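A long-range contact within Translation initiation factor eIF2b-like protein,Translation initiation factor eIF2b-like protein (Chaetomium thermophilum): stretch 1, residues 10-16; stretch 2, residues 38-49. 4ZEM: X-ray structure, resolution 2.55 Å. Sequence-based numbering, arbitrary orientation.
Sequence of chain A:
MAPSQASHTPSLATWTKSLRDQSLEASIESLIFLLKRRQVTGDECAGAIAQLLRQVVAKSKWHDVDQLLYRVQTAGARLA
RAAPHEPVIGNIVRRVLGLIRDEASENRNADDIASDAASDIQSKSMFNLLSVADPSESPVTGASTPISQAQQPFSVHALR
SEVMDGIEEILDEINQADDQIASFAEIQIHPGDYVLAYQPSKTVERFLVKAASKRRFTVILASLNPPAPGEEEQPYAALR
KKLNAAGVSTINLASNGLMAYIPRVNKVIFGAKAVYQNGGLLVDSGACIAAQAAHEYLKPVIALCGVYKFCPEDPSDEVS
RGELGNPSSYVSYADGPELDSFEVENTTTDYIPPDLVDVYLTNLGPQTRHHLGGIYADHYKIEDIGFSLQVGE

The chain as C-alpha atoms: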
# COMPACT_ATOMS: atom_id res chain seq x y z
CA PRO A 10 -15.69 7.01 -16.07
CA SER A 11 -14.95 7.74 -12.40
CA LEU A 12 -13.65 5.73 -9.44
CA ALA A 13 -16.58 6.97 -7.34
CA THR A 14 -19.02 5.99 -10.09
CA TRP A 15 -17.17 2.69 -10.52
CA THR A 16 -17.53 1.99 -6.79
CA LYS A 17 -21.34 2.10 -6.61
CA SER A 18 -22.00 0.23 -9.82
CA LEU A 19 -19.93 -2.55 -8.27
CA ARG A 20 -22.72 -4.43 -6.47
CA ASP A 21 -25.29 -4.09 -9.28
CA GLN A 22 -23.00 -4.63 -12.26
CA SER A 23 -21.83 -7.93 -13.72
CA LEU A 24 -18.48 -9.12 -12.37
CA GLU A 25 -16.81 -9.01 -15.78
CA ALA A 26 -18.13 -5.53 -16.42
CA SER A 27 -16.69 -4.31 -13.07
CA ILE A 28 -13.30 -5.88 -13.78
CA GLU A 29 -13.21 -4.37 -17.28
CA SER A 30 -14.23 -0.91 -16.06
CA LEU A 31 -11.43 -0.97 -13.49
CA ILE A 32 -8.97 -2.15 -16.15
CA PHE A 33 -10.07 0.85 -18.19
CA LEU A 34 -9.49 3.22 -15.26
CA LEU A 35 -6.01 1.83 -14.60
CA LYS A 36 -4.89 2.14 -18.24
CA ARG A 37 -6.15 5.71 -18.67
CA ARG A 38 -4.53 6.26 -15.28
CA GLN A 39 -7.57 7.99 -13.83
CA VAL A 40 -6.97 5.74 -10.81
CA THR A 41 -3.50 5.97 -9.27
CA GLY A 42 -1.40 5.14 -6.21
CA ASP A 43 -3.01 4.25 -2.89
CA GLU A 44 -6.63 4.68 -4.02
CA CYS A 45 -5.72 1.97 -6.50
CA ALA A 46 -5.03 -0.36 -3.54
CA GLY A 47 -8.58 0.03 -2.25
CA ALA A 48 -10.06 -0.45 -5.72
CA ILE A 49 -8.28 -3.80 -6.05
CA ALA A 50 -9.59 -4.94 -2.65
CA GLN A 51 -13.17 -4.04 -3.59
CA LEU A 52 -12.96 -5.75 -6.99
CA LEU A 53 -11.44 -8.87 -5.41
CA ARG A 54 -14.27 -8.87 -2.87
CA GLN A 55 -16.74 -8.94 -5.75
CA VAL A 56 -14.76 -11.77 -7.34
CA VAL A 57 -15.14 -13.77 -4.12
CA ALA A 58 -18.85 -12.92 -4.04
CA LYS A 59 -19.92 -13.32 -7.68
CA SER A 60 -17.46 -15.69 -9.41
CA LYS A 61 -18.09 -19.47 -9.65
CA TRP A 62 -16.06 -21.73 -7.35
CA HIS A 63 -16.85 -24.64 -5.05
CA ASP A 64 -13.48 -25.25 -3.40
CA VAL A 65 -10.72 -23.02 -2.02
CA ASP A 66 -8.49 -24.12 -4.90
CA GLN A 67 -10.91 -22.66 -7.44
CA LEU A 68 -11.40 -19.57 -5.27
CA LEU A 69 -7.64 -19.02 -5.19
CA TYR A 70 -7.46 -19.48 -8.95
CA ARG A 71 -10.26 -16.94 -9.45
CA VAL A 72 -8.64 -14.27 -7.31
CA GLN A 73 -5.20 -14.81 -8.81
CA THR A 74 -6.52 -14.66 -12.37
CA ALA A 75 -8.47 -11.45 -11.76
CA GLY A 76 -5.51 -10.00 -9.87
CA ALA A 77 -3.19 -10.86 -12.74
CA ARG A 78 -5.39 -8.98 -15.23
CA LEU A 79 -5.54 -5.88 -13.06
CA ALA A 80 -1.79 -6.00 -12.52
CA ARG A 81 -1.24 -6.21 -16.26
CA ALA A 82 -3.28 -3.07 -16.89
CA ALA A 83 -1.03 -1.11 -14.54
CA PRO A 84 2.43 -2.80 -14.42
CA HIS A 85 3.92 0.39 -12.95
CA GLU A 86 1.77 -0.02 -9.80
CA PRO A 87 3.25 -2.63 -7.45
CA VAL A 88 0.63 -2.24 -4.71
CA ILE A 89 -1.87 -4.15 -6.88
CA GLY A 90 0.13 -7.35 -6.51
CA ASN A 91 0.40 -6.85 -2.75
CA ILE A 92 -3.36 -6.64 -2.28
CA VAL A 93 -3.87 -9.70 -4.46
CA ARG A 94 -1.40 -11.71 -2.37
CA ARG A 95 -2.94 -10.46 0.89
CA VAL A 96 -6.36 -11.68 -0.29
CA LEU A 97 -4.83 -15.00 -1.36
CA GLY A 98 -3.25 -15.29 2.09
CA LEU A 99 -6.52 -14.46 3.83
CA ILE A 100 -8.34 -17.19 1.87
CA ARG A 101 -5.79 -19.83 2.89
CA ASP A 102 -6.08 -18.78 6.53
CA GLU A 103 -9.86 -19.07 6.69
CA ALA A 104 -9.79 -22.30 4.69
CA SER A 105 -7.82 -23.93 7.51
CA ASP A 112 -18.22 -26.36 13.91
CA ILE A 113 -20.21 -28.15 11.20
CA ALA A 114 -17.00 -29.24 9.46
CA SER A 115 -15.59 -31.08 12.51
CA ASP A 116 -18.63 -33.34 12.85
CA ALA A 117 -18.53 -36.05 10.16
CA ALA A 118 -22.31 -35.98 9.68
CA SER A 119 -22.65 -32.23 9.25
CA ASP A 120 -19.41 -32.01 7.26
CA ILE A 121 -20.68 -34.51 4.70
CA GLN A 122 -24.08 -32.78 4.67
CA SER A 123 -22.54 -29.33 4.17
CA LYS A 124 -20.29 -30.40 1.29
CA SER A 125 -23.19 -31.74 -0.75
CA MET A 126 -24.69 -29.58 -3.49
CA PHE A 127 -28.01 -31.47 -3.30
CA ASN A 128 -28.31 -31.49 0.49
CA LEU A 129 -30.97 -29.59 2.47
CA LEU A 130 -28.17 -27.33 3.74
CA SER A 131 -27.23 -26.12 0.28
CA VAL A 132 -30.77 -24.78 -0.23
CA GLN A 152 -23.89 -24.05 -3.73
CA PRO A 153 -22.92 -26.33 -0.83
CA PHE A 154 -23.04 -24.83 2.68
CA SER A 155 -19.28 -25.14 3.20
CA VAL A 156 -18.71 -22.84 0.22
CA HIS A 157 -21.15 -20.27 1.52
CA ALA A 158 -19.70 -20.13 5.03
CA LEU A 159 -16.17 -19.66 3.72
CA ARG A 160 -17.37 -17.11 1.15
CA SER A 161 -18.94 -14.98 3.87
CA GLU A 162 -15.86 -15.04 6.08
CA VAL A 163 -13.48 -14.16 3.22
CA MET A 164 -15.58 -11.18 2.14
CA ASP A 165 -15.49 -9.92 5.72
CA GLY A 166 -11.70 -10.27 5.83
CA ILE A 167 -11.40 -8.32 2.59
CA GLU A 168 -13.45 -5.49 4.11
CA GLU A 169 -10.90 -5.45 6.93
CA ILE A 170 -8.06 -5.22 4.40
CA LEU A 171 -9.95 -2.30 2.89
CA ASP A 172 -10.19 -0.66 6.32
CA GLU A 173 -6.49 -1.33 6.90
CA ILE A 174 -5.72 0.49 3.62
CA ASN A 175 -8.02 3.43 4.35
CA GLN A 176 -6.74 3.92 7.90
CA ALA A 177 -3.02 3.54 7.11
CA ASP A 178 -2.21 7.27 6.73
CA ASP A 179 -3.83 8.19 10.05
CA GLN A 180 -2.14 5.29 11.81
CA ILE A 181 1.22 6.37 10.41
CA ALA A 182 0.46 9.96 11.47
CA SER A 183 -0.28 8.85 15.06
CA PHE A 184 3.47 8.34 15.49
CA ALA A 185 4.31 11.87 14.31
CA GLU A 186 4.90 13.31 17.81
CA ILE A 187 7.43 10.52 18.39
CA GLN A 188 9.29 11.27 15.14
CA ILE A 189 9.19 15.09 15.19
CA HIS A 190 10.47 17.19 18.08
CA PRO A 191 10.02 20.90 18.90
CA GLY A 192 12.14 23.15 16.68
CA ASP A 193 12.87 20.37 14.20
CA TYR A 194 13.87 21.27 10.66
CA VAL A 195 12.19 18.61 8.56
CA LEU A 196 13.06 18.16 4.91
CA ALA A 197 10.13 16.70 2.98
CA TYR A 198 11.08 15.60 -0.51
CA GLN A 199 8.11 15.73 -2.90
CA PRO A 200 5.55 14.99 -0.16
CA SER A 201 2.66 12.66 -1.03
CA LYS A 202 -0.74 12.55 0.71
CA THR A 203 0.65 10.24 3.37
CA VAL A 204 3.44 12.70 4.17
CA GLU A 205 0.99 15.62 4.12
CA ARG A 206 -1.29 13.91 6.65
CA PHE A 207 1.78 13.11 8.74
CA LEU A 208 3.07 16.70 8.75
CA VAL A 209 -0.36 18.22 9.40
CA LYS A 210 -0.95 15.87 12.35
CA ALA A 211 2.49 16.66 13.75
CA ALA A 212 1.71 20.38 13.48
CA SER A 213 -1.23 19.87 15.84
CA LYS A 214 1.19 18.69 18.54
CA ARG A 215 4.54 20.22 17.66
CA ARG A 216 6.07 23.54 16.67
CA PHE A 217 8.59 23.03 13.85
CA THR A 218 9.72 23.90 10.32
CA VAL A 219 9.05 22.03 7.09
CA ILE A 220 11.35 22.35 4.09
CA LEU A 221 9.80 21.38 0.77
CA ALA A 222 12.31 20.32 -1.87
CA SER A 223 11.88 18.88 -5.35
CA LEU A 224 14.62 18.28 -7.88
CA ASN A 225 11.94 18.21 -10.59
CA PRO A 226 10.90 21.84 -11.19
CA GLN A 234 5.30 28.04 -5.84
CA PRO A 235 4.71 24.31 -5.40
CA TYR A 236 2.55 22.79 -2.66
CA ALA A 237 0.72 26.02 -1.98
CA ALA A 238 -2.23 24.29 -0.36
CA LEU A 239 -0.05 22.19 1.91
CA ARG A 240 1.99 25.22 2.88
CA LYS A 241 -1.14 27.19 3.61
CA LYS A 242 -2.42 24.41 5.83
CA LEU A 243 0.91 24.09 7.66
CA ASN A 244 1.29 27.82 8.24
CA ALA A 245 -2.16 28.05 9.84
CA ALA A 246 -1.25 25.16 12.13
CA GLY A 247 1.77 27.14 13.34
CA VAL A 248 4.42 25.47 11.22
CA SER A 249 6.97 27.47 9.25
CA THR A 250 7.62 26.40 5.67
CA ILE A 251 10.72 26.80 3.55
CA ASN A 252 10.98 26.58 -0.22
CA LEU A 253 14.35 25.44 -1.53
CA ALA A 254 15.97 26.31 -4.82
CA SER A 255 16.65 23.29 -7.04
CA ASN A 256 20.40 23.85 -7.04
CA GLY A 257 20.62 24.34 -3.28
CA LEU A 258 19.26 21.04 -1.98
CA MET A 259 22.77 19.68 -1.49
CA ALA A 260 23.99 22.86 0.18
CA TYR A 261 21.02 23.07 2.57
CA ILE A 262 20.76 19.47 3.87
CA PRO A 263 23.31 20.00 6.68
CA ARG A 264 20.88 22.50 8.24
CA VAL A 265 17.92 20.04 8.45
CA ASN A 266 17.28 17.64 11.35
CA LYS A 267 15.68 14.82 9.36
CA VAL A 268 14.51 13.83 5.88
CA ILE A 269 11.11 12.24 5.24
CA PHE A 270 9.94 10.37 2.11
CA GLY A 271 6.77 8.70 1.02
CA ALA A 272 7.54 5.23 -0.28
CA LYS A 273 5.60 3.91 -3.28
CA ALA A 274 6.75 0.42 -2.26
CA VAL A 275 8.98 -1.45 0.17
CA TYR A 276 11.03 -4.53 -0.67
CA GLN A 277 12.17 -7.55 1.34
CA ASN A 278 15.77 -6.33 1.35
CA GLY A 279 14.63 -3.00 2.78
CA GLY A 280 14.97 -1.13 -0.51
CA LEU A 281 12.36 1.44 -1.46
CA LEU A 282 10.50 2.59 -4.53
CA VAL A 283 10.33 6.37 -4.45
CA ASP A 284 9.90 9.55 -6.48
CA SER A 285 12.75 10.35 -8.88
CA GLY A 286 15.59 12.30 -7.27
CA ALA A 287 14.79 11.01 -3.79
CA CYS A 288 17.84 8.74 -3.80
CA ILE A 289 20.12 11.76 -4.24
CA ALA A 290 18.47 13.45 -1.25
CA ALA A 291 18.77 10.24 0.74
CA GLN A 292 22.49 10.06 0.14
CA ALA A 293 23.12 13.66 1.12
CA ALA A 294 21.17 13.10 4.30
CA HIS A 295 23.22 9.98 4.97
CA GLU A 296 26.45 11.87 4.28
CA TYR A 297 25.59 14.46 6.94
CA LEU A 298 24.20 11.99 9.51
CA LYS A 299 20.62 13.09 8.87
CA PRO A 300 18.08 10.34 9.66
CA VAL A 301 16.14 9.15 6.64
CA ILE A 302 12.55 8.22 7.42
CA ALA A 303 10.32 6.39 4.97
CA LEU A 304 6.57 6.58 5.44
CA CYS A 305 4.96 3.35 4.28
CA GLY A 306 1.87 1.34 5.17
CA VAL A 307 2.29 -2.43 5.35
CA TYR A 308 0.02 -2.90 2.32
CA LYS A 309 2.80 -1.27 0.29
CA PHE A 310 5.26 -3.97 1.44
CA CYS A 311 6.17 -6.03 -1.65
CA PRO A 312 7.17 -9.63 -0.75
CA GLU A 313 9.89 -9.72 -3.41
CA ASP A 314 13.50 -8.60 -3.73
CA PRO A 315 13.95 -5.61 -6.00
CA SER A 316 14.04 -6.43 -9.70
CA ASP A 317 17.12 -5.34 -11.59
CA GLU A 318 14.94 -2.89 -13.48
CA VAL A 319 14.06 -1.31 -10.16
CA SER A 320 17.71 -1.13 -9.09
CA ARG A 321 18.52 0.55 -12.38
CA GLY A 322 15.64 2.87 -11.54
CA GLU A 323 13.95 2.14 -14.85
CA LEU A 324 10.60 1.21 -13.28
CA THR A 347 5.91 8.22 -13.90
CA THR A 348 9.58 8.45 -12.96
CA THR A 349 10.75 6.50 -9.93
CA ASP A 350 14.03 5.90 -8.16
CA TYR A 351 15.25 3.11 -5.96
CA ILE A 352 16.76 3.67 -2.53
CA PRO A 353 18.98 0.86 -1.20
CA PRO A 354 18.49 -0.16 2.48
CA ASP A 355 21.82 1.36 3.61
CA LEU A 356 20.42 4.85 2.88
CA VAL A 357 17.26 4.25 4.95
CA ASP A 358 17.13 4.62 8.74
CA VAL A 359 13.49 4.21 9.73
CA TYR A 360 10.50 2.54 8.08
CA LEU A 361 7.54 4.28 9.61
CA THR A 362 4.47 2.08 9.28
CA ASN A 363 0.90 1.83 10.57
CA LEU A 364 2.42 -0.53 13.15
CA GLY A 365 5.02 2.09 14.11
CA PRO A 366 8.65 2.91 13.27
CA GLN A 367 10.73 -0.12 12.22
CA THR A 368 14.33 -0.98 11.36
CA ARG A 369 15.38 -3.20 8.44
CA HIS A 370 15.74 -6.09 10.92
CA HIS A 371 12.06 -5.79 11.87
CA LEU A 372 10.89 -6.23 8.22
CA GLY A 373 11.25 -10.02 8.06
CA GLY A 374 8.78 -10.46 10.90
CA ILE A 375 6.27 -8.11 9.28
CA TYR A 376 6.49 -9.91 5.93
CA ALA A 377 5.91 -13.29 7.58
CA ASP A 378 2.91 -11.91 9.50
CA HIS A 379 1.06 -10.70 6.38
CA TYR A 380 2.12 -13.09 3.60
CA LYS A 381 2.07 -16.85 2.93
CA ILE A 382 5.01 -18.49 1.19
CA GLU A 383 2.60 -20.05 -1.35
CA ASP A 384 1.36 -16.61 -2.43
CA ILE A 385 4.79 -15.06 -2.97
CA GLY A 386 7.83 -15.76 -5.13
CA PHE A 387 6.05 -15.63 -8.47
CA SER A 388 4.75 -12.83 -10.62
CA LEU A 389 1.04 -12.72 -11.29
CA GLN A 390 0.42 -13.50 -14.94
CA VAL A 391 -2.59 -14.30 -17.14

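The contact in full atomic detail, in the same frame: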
# COMPACT_ATOMS: atom_id res chain seq x y z
N PRO A 10 -15.79 5.55 -15.93
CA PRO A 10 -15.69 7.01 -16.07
C PRO A 10 -15.09 7.68 -14.84
O PRO A 10 -14.27 8.58 -14.98
CB PRO A 10 -17.15 7.43 -16.27
CG PRO A 10 -17.81 6.20 -16.83
CD PRO A 10 -17.19 5.10 -16.03
N SER A 11 -15.54 7.27 -13.65
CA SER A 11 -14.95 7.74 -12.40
C SER A 11 -14.82 6.61 -11.38
O SER A 11 -15.57 5.63 -11.43
CB SER A 11 -15.77 8.87 -11.81
OG SER A 11 -15.43 9.07 -10.45
N LEU A 12 -13.85 6.73 -10.48
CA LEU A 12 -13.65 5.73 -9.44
C LEU A 12 -14.86 5.68 -8.51
O LEU A 12 -15.32 4.61 -8.11
CB LEU A 12 -12.38 6.03 -8.63
CG LEU A 12 -12.08 5.07 -7.47
CD1 LEU A 12 -11.95 3.65 -8.00
CD2 LEU A 12 -10.81 5.50 -6.75
N ALA A 13 -15.39 6.86 -8.18
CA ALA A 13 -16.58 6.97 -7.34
C ALA A 13 -17.78 6.32 -8.02
O ALA A 13 -18.54 5.58 -7.39
CB ALA A 13 -16.87 8.42 -7.03
N THR A 14 -17.94 6.58 -9.31
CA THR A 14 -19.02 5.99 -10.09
C THR A 14 -18.79 4.48 -10.23
O THR A 14 -19.74 3.69 -10.17
CB THR A 14 -19.16 6.64 -11.48
OG1 THR A 14 -17.93 6.51 -12.20
CG2 THR A 14 -19.51 8.11 -11.35
N TRP A 15 -17.53 4.10 -10.41
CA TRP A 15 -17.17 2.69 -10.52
C TRP A 15 -17.52 1.94 -9.23
O TRP A 15 -17.99 0.80 -9.27
CB TRP A 15 -15.67 2.54 -10.82
CG TRP A 15 -15.21 1.11 -10.89
CD1 TRP A 15 -15.22 0.30 -11.98
CD2 TRP A 15 -14.65 0.33 -9.82
NE1 TRP A 15 -14.71 -0.94 -11.67
CE2 TRP A 15 -14.35 -0.95 -10.35
CE3 TRP A 15 -14.36 0.58 -8.47
CZ2 TRP A 15 -13.79 -1.97 -9.58
CZ3 TRP A 15 -13.80 -0.43 -7.71
CH2 TRP A 15 -13.52 -1.69 -8.26
N THR A 16 -17.30 2.60 -8.10
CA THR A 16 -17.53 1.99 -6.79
C THR A 16 -18.98 1.61 -6.50
O THR A 16 -19.23 0.57 -5.88
CB THR A 16 -17.02 2.93 -5.67
OG1 THR A 16 -15.66 3.27 -5.92
CG2 THR A 16 -17.12 2.24 -4.32
N ARG A 38 -5.28 5.76 -16.43
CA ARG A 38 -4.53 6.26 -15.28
C ARG A 38 -5.35 7.28 -14.50
O ARG A 38 -4.79 8.13 -13.81
CB ARG A 38 -3.19 6.84 -15.72
CG ARG A 38 -2.22 5.75 -16.17
CD ARG A 38 -0.82 6.25 -16.40
NE ARG A 38 0.01 5.19 -16.96
CZ ARG A 38 1.34 5.21 -17.02
NH1 ARG A 38 2.01 6.26 -16.54
NH2 ARG A 38 2.00 4.19 -17.55
N GLN A 39 -6.67 7.20 -14.65
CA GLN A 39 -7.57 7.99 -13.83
C GLN A 39 -7.42 7.58 -12.37
O GLN A 39 -7.58 8.39 -11.46
CB GLN A 39 -9.02 7.84 -14.31
CG GLN A 39 -10.00 8.77 -13.64
CD GLN A 39 -11.36 8.75 -14.29
OE1 GLN A 39 -11.55 8.11 -15.32
NE2 GLN A 39 -12.32 9.45 -13.69
N VAL A 40 -7.11 6.30 -12.15
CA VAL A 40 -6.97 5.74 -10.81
C VAL A 40 -5.49 5.45 -10.58
O VAL A 40 -4.86 4.72 -11.36
CB VAL A 40 -7.81 4.45 -10.63
CG1 VAL A 40 -7.45 3.75 -9.33
CG2 VAL A 40 -9.29 4.78 -10.67
N THR A 41 -4.94 6.01 -9.51
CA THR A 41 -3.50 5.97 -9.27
C THR A 41 -3.11 5.85 -7.80
O THR A 41 -3.83 6.33 -6.92
CB THR A 41 -2.81 7.23 -9.82
OG1 THR A 41 -3.63 8.37 -9.54
CG2 THR A 41 -2.61 7.13 -11.32
N GLY A 42 -1.97 5.22 -7.55
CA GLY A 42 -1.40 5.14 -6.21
C GLY A 42 -2.18 4.35 -5.18
O GLY A 42 -2.55 3.20 -5.40
N ASP A 43 -2.38 4.95 -4.01
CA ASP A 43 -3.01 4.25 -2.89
C ASP A 43 -4.52 4.04 -3.03
O ASP A 43 -5.09 3.15 -2.40
CB ASP A 43 -2.72 4.98 -1.58
CG ASP A 43 -1.27 5.42 -1.47
OD1 ASP A 43 -0.42 4.85 -2.18
OD2 ASP A 43 -0.99 6.33 -0.65
N GLU A 44 -5.19 4.86 -3.85
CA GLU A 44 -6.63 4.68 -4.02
C GLU A 44 -6.85 3.51 -4.98
O GLU A 44 -7.94 2.95 -5.06
CB GLU A 44 -7.30 5.94 -4.54
CG GLU A 44 -6.85 6.38 -5.92
CD GLU A 44 -7.49 7.68 -6.35
OE1 GLU A 44 -8.51 8.07 -5.74
OE2 GLU A 44 -6.98 8.32 -7.29
N CYS A 45 -5.78 3.16 -5.68
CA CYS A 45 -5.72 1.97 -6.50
C CYS A 45 -5.76 0.72 -5.61
O CYS A 45 -6.39 -0.28 -5.96
CB CYS A 45 -4.47 2.01 -7.38
SG CYS A 45 -3.92 0.46 -8.05
N ALA A 46 -5.08 0.77 -4.47
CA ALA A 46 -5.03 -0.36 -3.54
C ALA A 46 -6.43 -0.75 -3.07
O ALA A 46 -6.79 -1.93 -3.09
CB ALA A 46 -4.16 -0.03 -2.35
N GLY A 47 -7.21 0.25 -2.68
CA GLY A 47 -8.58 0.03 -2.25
C GLY A 47 -9.47 -0.52 -3.35
O GLY A 47 -10.30 -1.40 -3.11
N ALA A 48 -9.27 -0.02 -4.57
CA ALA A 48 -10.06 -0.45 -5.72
C ALA A 48 -9.84 -1.94 -5.99
O ALA A 48 -10.79 -2.66 -6.28
CB ALA A 48 -9.72 0.37 -6.95
N ILE A 49 -8.60 -2.39 -5.86
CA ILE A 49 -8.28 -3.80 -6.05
C ILE A 49 -8.98 -4.66 -5.00
O ILE A 49 -9.57 -5.70 -5.32
CB ILE A 49 -6.76 -4.06 -5.98
CG1 ILE A 49 -6.04 -3.24 -7.05
CG2 ILE A 49 -6.46 -5.54 -6.14
CD1 ILE A 49 -6.47 -3.57 -8.47

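Two helical segments, 12-16 and 43-49, run nearly parallel (13° between their N-to-C directions), with axes 11.8 Å apart at closest approach; side chains fill the gap, and the contact buries 315 Å² in all, both sides summed. The backbones come nearest at the start of stretch 1, where the CA atoms of Leu12 and Val40 lie 6.8 Å apart and those of Ser11 and Gln39 7.5 Å apart.

One hydrogen bond crosses between the stretches, from Gln39 NE2 to Pro10 O, very short at 2.5 Å. The extended side chain of Gln39 (chi1 and chi2 both t) carries its amide across to the backbone carbonyl, a reach that suits a long, polar residue at an exposed position. Gln39 OE1 also lies 2.8 Å from Pro10 O, but both atoms are acceptors and no bond joins them. The same amide packs against the backbone of the next residue, with Gln39 NE2 3.4 Å from Ser11 CA. The CA-to-CB bond of Pro10 points away from stretch 2; the contact is made by its backbone carbonyl.

Leu12 gives up the largest area to the other stretch, 89 Å². Its CA-to-CB bond points toward stretch 2, and with chi1 t and chi2 p its branched end spreads among several neighbours. Leu12 CB meets Val40 CG2 at 3.9 Å, and Leu12 CD1 meets Ala48 CB at 4.1 Å. Trp15, one helical turn after Leu12, also points toward stretch 2, and its CZ3 is 4.2 Å from Ala48 CB. Ala48 thus touches both Leu12 and Trp15; its single methyl fits between the helices while letting the indole come close to its backbone. Val40, Trp15 and Ala48 are buried, as apolar packing favours, and Trp15 NE1 is hydrogen-bonded elsewhere in the structure. Two further contacts set carbon against oxygen: Leu12 CD2 lies 3.6 Å from Glu44 OE1, a methyl against a carboxylate at the exposed margin, and Trp15 CH2 lies 3.5 Å from Ala48 O, the carbonyl approaching the ring obliquely.

Within stretch 1, Ser11 occupies the N-cap of the first helix, where Ser11 OG accepts a weak bond from Ala13 N (3.2 Å). Ser11 O is bound by Thr14 OG1 at 2.6 Å and by Trp15 N at 2.7 Å, which ties the loop to the first turn that carries Leu12 and Trp15. In stretch 2, Gly42 has positive phi, a conformation that favours glycine, just before the helix that presents Glu44 and Ala48 on the contact side.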